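Local coordinates for protein putative nucleoside-diphosphate-sugar epimerase (Staphylococcus aureus subsp. aureus, PDB 3E48) that is of unknown function but probably binds NAD(P)(H) on a Rossmann-type fold, as nucleoside-diphosphate-sugar epimerases do, at residues S74-P78 against S79-I83; N170-T173 against R174-A178. All blocks are in the same frame, centred on the assembly; numbering follows the deposited sequence.

Contact 1: S74-P78 against S79-I83; sequences SIIHP and SFKRI
Ile76 and Arg82 face each other across a tight bend, their CA atoms 5.5 Å apart, where the chain passes through a cis peptide bond before Pro78 and turns at once into the short helix 79-82. Pro78, which has no backbone N-H to satisfy, sits at the N-cap, and Pro78 O accepts weak hydrogen bonds from Lys81 N (3.1 Å) and Arg82 N. With CG anti to the backbone N (chi1 -166°) and a bend at chi3, the Arg82 guanidinium meets Ile76 O edge-on: NE gives a bond of 2.7 Å lying in the carbonyl plane, and NH2 adds a weak one. Ser74 O rests over the centre of one guanidinium face, 3.0 Å above its plane, probably an electrostatic contact. Lys81 crosses Ile76 at about a right angle, with Lys81 CB 3.8 Å from Ile76 CG2 and CD against the Pro78 ring. Ser74 OG bonds to Glu85 on helix 84-96. Arg82 also makes a cation-pi contact with Tyr120 of helix 118-131. Ser79 OG bonds to His116 O just ahead of that helix, and the side chains of Ser79, Arg82 and Ile83 touch it, with Tyr123 of the second subunit beside Ser79 and Phe80.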
ATOM      1  N   SER B  74     -15.316   3.220  -1.343  1.00  8.06           N
ATOM      2  CA  SER B  74     -16.456   2.342  -1.599  1.00  8.72           C
ATOM      3  C   SER B  74     -16.142   0.968  -1.012  1.00  6.22           C
ATOM      4  O   SER B  74     -15.087   0.779  -0.406  1.00 10.30           O
ATOM      5  CB  SER B  74     -16.696   2.197  -3.103  1.00 13.23           C
ATOM      6  OG  SER B  74     -15.655   1.447  -3.722  1.00  9.55           O
ATOM      7  N   ILE B  75     -17.052   0.012  -1.192  1.00 10.30           N
ATOM      8  CA  ILE B  75     -16.834  -1.341  -0.685  1.00 12.17           C
ATOM      9  C   ILE B  75     -16.487  -2.314  -1.805  1.00 11.29           C
ATOM     10  O   ILE B  75     -16.476  -3.523  -1.599  1.00 14.47           O
ATOM     11  CB  ILE B  75     -18.073  -1.885   0.080  1.00 16.80           C
ATOM     12  CG1 ILE B  75     -19.359  -1.565  -0.680  1.00 28.54           C
ATOM     13  CG2 ILE B  75     -18.116  -1.299   1.482  1.00 28.81           C
ATOM     14  CD1 ILE B  75     -19.585  -2.410  -1.913  1.00 33.61           C
ATOM     15  N   ILE B  76     -16.204  -1.782  -2.990  1.00 11.75           N
ATOM     16  CA  ILE B  76     -15.853  -2.613  -4.139  1.00 15.09           C
ATOM     17  C   ILE B  76     -14.622  -3.466  -3.840  1.00 16.40           C
ATOM     18  O   ILE B  76     -13.683  -3.005  -3.191  1.00 12.93           O
ATOM     19  CB  ILE B  76     -15.553  -1.742  -5.382  1.00 14.08           C
ATOM     20  CG1 ILE B  76     -16.814  -0.975  -5.807  1.00 19.94           C
ATOM     21  CG2 ILE B  76     -15.026  -2.609  -6.519  1.00 20.53           C
ATOM     22  CD1 ILE B  76     -17.994  -1.857  -6.166  1.00 18.45           C
ATOM     23  N   HIS B  77     -14.628  -4.710  -4.312  1.00 13.81           N
ATOM     24  CA  HIS B  77     -13.498  -5.614  -4.105  1.00 13.94           C
ATOM     25  C   HIS B  77     -13.274  -6.445  -5.367  1.00 13.82           C
ATOM     26  O   HIS B  77     -14.177  -6.586  -6.190  1.00 13.73           O
ATOM     27  CB  HIS B  77     -13.765  -6.543  -2.914  1.00 19.52           C
ATOM     28  CG  HIS B  77     -14.979  -7.404  -3.076  1.00 24.25           C
ATOM     29  ND1 HIS B  77     -16.261  -6.895  -3.060  1.00 35.73           N
ATOM     30  CD2 HIS B  77     -15.107  -8.737  -3.279  1.00 29.85           C
ATOM     31  CE1 HIS B  77     -17.124  -7.877  -3.245  1.00 32.49           C
ATOM     32  NE2 HIS B  77     -16.450  -9.005  -3.381  1.00 32.41           N
ATOM     33  N   PRO B  78     -12.057  -6.982  -5.553  1.00 12.18           N
ATOM     34  CA  PRO B  78     -10.883  -6.873  -4.680  1.00 13.13           C
ATOM     35  C   PRO B  78     -10.181  -5.528  -4.874  1.00 10.86           C
ATOM     36  O   PRO B  78     -10.738  -4.617  -5.489  1.00  9.88           O
ATOM     37  CB  PRO B  78     -10.022  -8.054  -5.124  1.00 12.95           C
ATOM     38  CG  PRO B  78     -10.287  -8.102  -6.586  1.00 15.64           C
ATOM     39  CD  PRO B  78     -11.790  -7.912  -6.665  1.00 18.40           C
ATOM     40  N   SER B  79      -8.955  -5.412  -4.368  1.00  8.29           N
ATOM     41  CA  SER B  79      -8.198  -4.166  -4.478  1.00  7.69           C
ATOM     42  C   SER B  79      -8.029  -3.620  -5.895  1.00  8.11           C
ATOM     43  O   SER B  79      -8.168  -2.416  -6.121  1.00  8.80           O
ATOM     44  CB  SER B  79      -6.815  -4.324  -3.838  1.00  7.63           C
ATOM     45  OG  SER B  79      -6.924  -4.471  -2.430  1.00  9.69           O
ATOM     46  N   PHE B  80      -7.731  -4.492  -6.854  1.00  7.31           N
ATOM     47  CA  PHE B  80      -7.526  -4.044  -8.228  1.00  9.15           C
ATOM     48  C   PHE B  80      -8.743  -3.328  -8.799  1.00 10.27           C
ATOM     49  O   PHE B  80      -8.610  -2.388  -9.583  1.00 11.76           O
ATOM     50  CB  PHE B  80      -7.177  -5.225  -9.136  1.00  9.53           C
ATOM     51  CG  PHE B  80      -6.758  -4.815 -10.521  1.00 15.15           C
ATOM     52  CD1 PHE B  80      -5.507  -4.250 -10.746  1.00 14.37           C
ATOM     53  CD2 PHE B  80      -7.623  -4.978 -11.600  1.00 17.09           C
ATOM     54  CE1 PHE B  80      -5.120  -3.855 -12.026  1.00 19.37           C
ATOM     55  CE2 PHE B  80      -7.245  -4.586 -12.884  1.00 19.52           C
ATOM     56  CZ  PHE B  80      -5.992  -4.024 -13.097  1.00 20.76           C
ATOM     57  N   LYS B  81      -9.928  -3.777  -8.409  1.00  9.54           N
ATOM     58  CA  LYS B  81     -11.156  -3.176  -8.901  1.00 10.95           C
ATOM     59  C   LYS B  81     -11.492  -1.854  -8.221  1.00 10.60           C
ATOM     60  O   LYS B  81     -12.180  -1.018  -8.805  1.00 10.34           O
ATOM     61  CB  LYS B  81     -12.323  -4.151  -8.741  1.00 13.07           C
ATOM     62  CG  LYS B  81     -12.313  -5.293  -9.753  1.00 24.79           C
ATOM     63  CD  LYS B  81     -13.542  -6.186  -9.605  1.00 29.57           C
ATOM     64  CE  LYS B  81     -14.835  -5.377  -9.663  1.00 32.24           C
ATOM     65  NZ  LYS B  81     -14.978  -4.607 -10.932  1.00 39.13           N
ATOM     66  N   ARG B  82     -11.001  -1.649  -7.001  1.00  7.96           N
ATOM     67  CA  ARG B  82     -11.298  -0.410  -6.293  1.00  7.85           C
ATOM     68  C   ARG B  82     -10.287   0.710  -6.584  1.00  9.66           C
ATOM     69  O   ARG B  82     -10.634   1.884  -6.527  1.00  8.70           O
ATOM     70  CB  ARG B  82     -11.384  -0.663  -4.781  1.00  9.58           C
ATOM     71  CG  ARG B  82     -12.018   0.493  -4.014  1.00  8.06           C
ATOM     72  CD  ARG B  82     -11.930   0.331  -2.504  1.00  7.03           C
ATOM     73  NE  ARG B  82     -12.665  -0.825  -1.993  1.00  6.25           N
ATOM     74  CZ  ARG B  82     -12.775  -1.120  -0.701  1.00  9.93           C
ATOM     75  NH1 ARG B  82     -12.200  -0.341   0.205  1.00 12.41           N
ATOM     76  NH2 ARG B  82     -13.453  -2.196  -0.306  1.00 10.72           N
ATOM     77  N   ILE B  83      -9.049   0.346  -6.907  1.00  9.52           N
ATOM     78  CA  ILE B  83      -7.993   1.314  -7.213  1.00 10.46           C
ATOM     79  C   ILE B  83      -8.385   2.530  -8.061  1.00 10.41           C
ATOM     80  O   ILE B  83      -8.008   3.657  -7.744  1.00  9.91           O
ATOM     81  CB  ILE B  83      -6.800   0.618  -7.927  1.00 16.10           C
ATOM     82  CG1 ILE B  83      -6.142  -0.368  -6.975  1.00 19.63           C
ATOM     83  CG2 ILE B  83      -5.793   1.653  -8.409  1.00 23.86           C
ATOM     84  CD1 ILE B  83      -5.696   0.257  -5.678  1.00 13.88           C
TER

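Contact 2: N170-T173 against R174-A178; sequences NYIT and RNDIA
Thr173 and Asp176 meet at the start of helix 174-186, the hydroxyl of the one turned toward the backbone N-H of the other. Thr173 is the N-cap: with OG1 set between its own backbone N and carbonyl carbon (chi1 65°), the oxygen faces into the first turn and accepts from Asp176 N at 2.9 Å, the N-H pointing at it with an angle of 156°. Threonine suits the place because its short, branched side chain can offer this acceptor while its methyl turns another way.

The carboxylate of Asp176 comes back beside the same hydroxyl, but the direct approach of OD2 to OG1 is too poorly angled for a bond. Instead a water accepts from Thr173 N and donates to Asp176 OD2 at 2.6 Å, making a water-mediated relative of the capping box and not the direct form. A second water lies 2.7 Å from Thr173 OG1 and accepts from Asn175 ND2. Asp176 OD2 also accepts from Gln271 N, and OD1 has a long, weak ion pair with Arg179.

Ile172, the last residue of the strand, supplies the apolar side. Its CG2 lies against Ile177 CD1, 3.8 Å away, while CG1 reaches Asp176 CB; its side chain slants across both. Ile177 in turn sends its N-H to Thr173 O, 3.1 Å, beginning the helical hydrogen bonding, while its CG1 runs close past the same oxygen. The strand and helix segments are turned 79° from one another, so the chain bends sharply at Thr173.

Thr173 thus engages two N-H groups of the first turn, one through OG1 and one through its carbonyl oxygen. Lying at the helix N terminus, where the dipole is positive, and accepting from Gln271 N and a water, the Asp176 carboxylate is probably stabilised in its ionised form.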
ATOM      1  N   ASN B 170      -9.067  -3.824  17.736  1.00  5.75           N
ATOM      2  CA  ASN B 170      -9.572  -2.547  18.204  1.00  8.11           C
ATOM      3  C   ASN B 170     -10.849  -2.187  17.455  1.00  7.55           C
ATOM      4  O   ASN B 170     -10.915  -2.255  16.225  1.00  7.29           O
ATOM      5  CB  ASN B 170      -8.523  -1.451  18.051  1.00  6.09           C
ATOM      6  CG  ASN B 170      -8.918  -0.181  18.771  1.00  6.63           C
ATOM      7  OD1 ASN B 170      -9.664   0.633  18.239  1.00  6.22           O
ATOM      8  ND2 ASN B 170      -8.436  -0.019  19.999  1.00  9.09           N
ATOM      9  N   TYR B 171     -11.863  -1.820  18.236  1.00  5.54           N
ATOM     10  CA  TYR B 171     -13.192  -1.469  17.742  1.00  5.82           C
ATOM     11  C   TYR B 171     -13.577  -0.041  18.091  1.00  8.10           C
ATOM     12  O   TYR B 171     -13.134   0.497  19.101  1.00  6.40           O
ATOM     13  CB  TYR B 171     -14.245  -2.369  18.381  1.00  5.83           C
ATOM     14  CG  TYR B 171     -14.345  -3.762  17.825  1.00  8.83           C
ATOM     15  CD1 TYR B 171     -15.214  -4.044  16.773  1.00  6.33           C
ATOM     16  CD2 TYR B 171     -13.617  -4.811  18.385  1.00  6.05           C
ATOM     17  CE1 TYR B 171     -15.367  -5.337  16.295  1.00  6.96           C
ATOM     18  CE2 TYR B 171     -13.757  -6.113  17.912  1.00  8.61           C
ATOM     19  CZ  TYR B 171     -14.638  -6.367  16.867  1.00  9.99           C
ATOM     20  OH  TYR B 171     -14.793  -7.650  16.395  1.00 11.21           O
ATOM     21  N   ILE B 172     -14.445   0.545  17.272  1.00  7.04           N
ATOM     22  CA  ILE B 172     -14.928   1.908  17.494  1.00 10.28           C
ATOM     23  C   ILE B 172     -16.270   2.079  16.760  1.00  7.44           C
ATOM     24  O   ILE B 172     -16.494   1.462  15.716  1.00  7.43           O
ATOM     25  CB  ILE B 172     -13.880   2.946  16.996  1.00  6.68           C
ATOM     26  CG1 ILE B 172     -14.353   4.368  17.303  1.00  8.08           C
ATOM     27  CG2 ILE B 172     -13.637   2.773  15.495  1.00 11.41           C
ATOM     28  CD1 ILE B 172     -13.301   5.427  17.029  1.00  5.71           C
ATOM     29  N   THR B 173     -17.170   2.894  17.307  1.00  7.56           N
ATOM     30  CA  THR B 173     -18.473   3.101  16.673  1.00  6.60           C
ATOM     31  C   THR B 173     -18.352   4.040  15.482  1.00  8.07           C
ATOM     32  O   THR B 173     -17.400   4.817  15.384  1.00  8.77           O
ATOM     33  CB  THR B 173     -19.510   3.736  17.637  1.00  9.35           C
ATOM     34  OG1 THR B 173     -19.088   5.059  17.987  1.00  9.66           O
ATOM     35  CG2 THR B 173     -19.673   2.904  18.892  1.00  8.94           C
ATOM     36  N   ARG B 174     -19.316   3.963  14.570  1.00  8.16           N
ATOM     37  CA  ARG B 174     -19.304   4.855  13.423  1.00  6.50           C
ATOM     38  C   ARG B 174     -19.541   6.259  13.960  1.00  7.96           C
ATOM     39  O   ARG B 174     -18.972   7.227  13.463  1.00  7.61           O
ATOM     40  CB  ARG B 174     -20.408   4.506  12.422  1.00  9.74           C
ATOM     41  CG  ARG B 174     -20.202   3.198  11.686  1.00 11.31           C
ATOM     42  CD  ARG B 174     -20.918   3.215  10.348  1.00 19.07           C
ATOM     43  NE  ARG B 174     -20.769   1.943   9.651  1.00 19.94           N
ATOM     44  CZ  ARG B 174     -21.577   0.903   9.812  1.00 16.87           C
ATOM     45  NH1 ARG B 174     -22.607   0.981  10.645  1.00 11.43           N
ATOM     46  NH2 ARG B 174     -21.344  -0.224   9.154  1.00 16.41           N
ATOM     47  N   ASN B 175     -20.391   6.369  14.979  1.00  5.72           N
ATOM     48  CA  ASN B 175     -20.670   7.672  15.567  1.00  8.57           C
ATOM     49  C   ASN B 175     -19.376   8.348  16.017  1.00  7.59           C
ATOM     50  O   ASN B 175     -19.165   9.537  15.759  1.00  9.05           O
ATOM     51  CB  ASN B 175     -21.617   7.537  16.761  1.00 10.96           C
ATOM     52  CG  ASN B 175     -21.864   8.864  17.458  1.00 14.20           C
ATOM     53  OD1 ASN B 175     -22.372   9.810  16.854  1.00 14.30           O
ATOM     54  ND2 ASN B 175     -21.499   8.943  18.733  1.00 15.28           N
ATOM     55  N   ASP B 176     -18.503   7.594  16.684  1.00  6.54           N
ATOM     56  CA  ASP B 176     -17.240   8.159  17.151  1.00  6.99           C
ATOM     57  C   ASP B 176     -16.275   8.487  16.015  1.00  8.30           C
ATOM     58  O   ASP B 176     -15.532   9.471  16.088  1.00  8.18           O
ATOM     59  CB  ASP B 176     -16.565   7.227  18.167  1.00  5.94           C
ATOM     60  CG  ASP B 176     -17.239   7.267  19.533  1.00 12.24           C
ATOM     61  OD1 ASP B 176     -17.966   8.245  19.821  1.00 12.40           O
ATOM     62  OD2 ASP B 176     -17.030   6.333  20.329  1.00 14.95           O
ATOM     63  N   ILE B 177     -16.275   7.672  14.964  1.00  6.13           N
ATOM     64  CA  ILE B 177     -15.403   7.952  13.831  1.00  4.08           C
ATOM     65  C   ILE B 177     -15.876   9.276  13.250  1.00  3.69           C
ATOM     66  O   ILE B 177     -15.075  10.167  12.974  1.00  5.59           O
ATOM     67  CB  ILE B 177     -15.510   6.853  12.757  1.00  5.22           C
ATOM     68  CG1 ILE B 177     -14.845   5.576  13.273  1.00  9.32           C
ATOM     69  CG2 ILE B 177     -14.860   7.326  11.449  1.00  7.51           C
ATOM     70  CD1 ILE B 177     -15.096   4.371  12.411  1.00 11.10           C
ATOM     71  N   ALA B 178     -17.189   9.406  13.088  1.00  7.23           N
ATOM     72  CA  ALA B 178     -17.756  10.631  12.544  1.00  7.91           C
ATOM     73  C   ALA B 178     -17.416  11.837  13.414  1.00  6.91           C
ATOM     74  O   ALA B 178     -17.127  12.912  12.891  1.00  7.43           O
ATOM     75  CB  ALA B 178     -19.269  10.492  12.392  1.00  7.81           C
TER
HETATM   76  O   HOH W   1     -16.502   3.785  20.070  1.00 10.37           O
HETATM   77  O   HOH W   2     -20.305   6.477  19.877  1.00 11.55           O

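Both contacts are local turns that lead from a strand toward helix, and they follow one another along the chain without nesting or crossing. From the N terminus, contact 1 comes after strand 68-71 and closes the bend leading into helix 79-82, just ahead of helix 84-96. The chain then runs through strands 100-106 and 134-143 and their intervening helices before contact 2 joins strand 168-172 to helix 174-186. All of those strands belong to the one mixed sheet of the Rossmann-like fold. The contact centres lie 22 Å apart, with nearest atoms about 8 Å apart, so the two do not touch; contact 1 lies farther from the chain centre, contact 2 nearer.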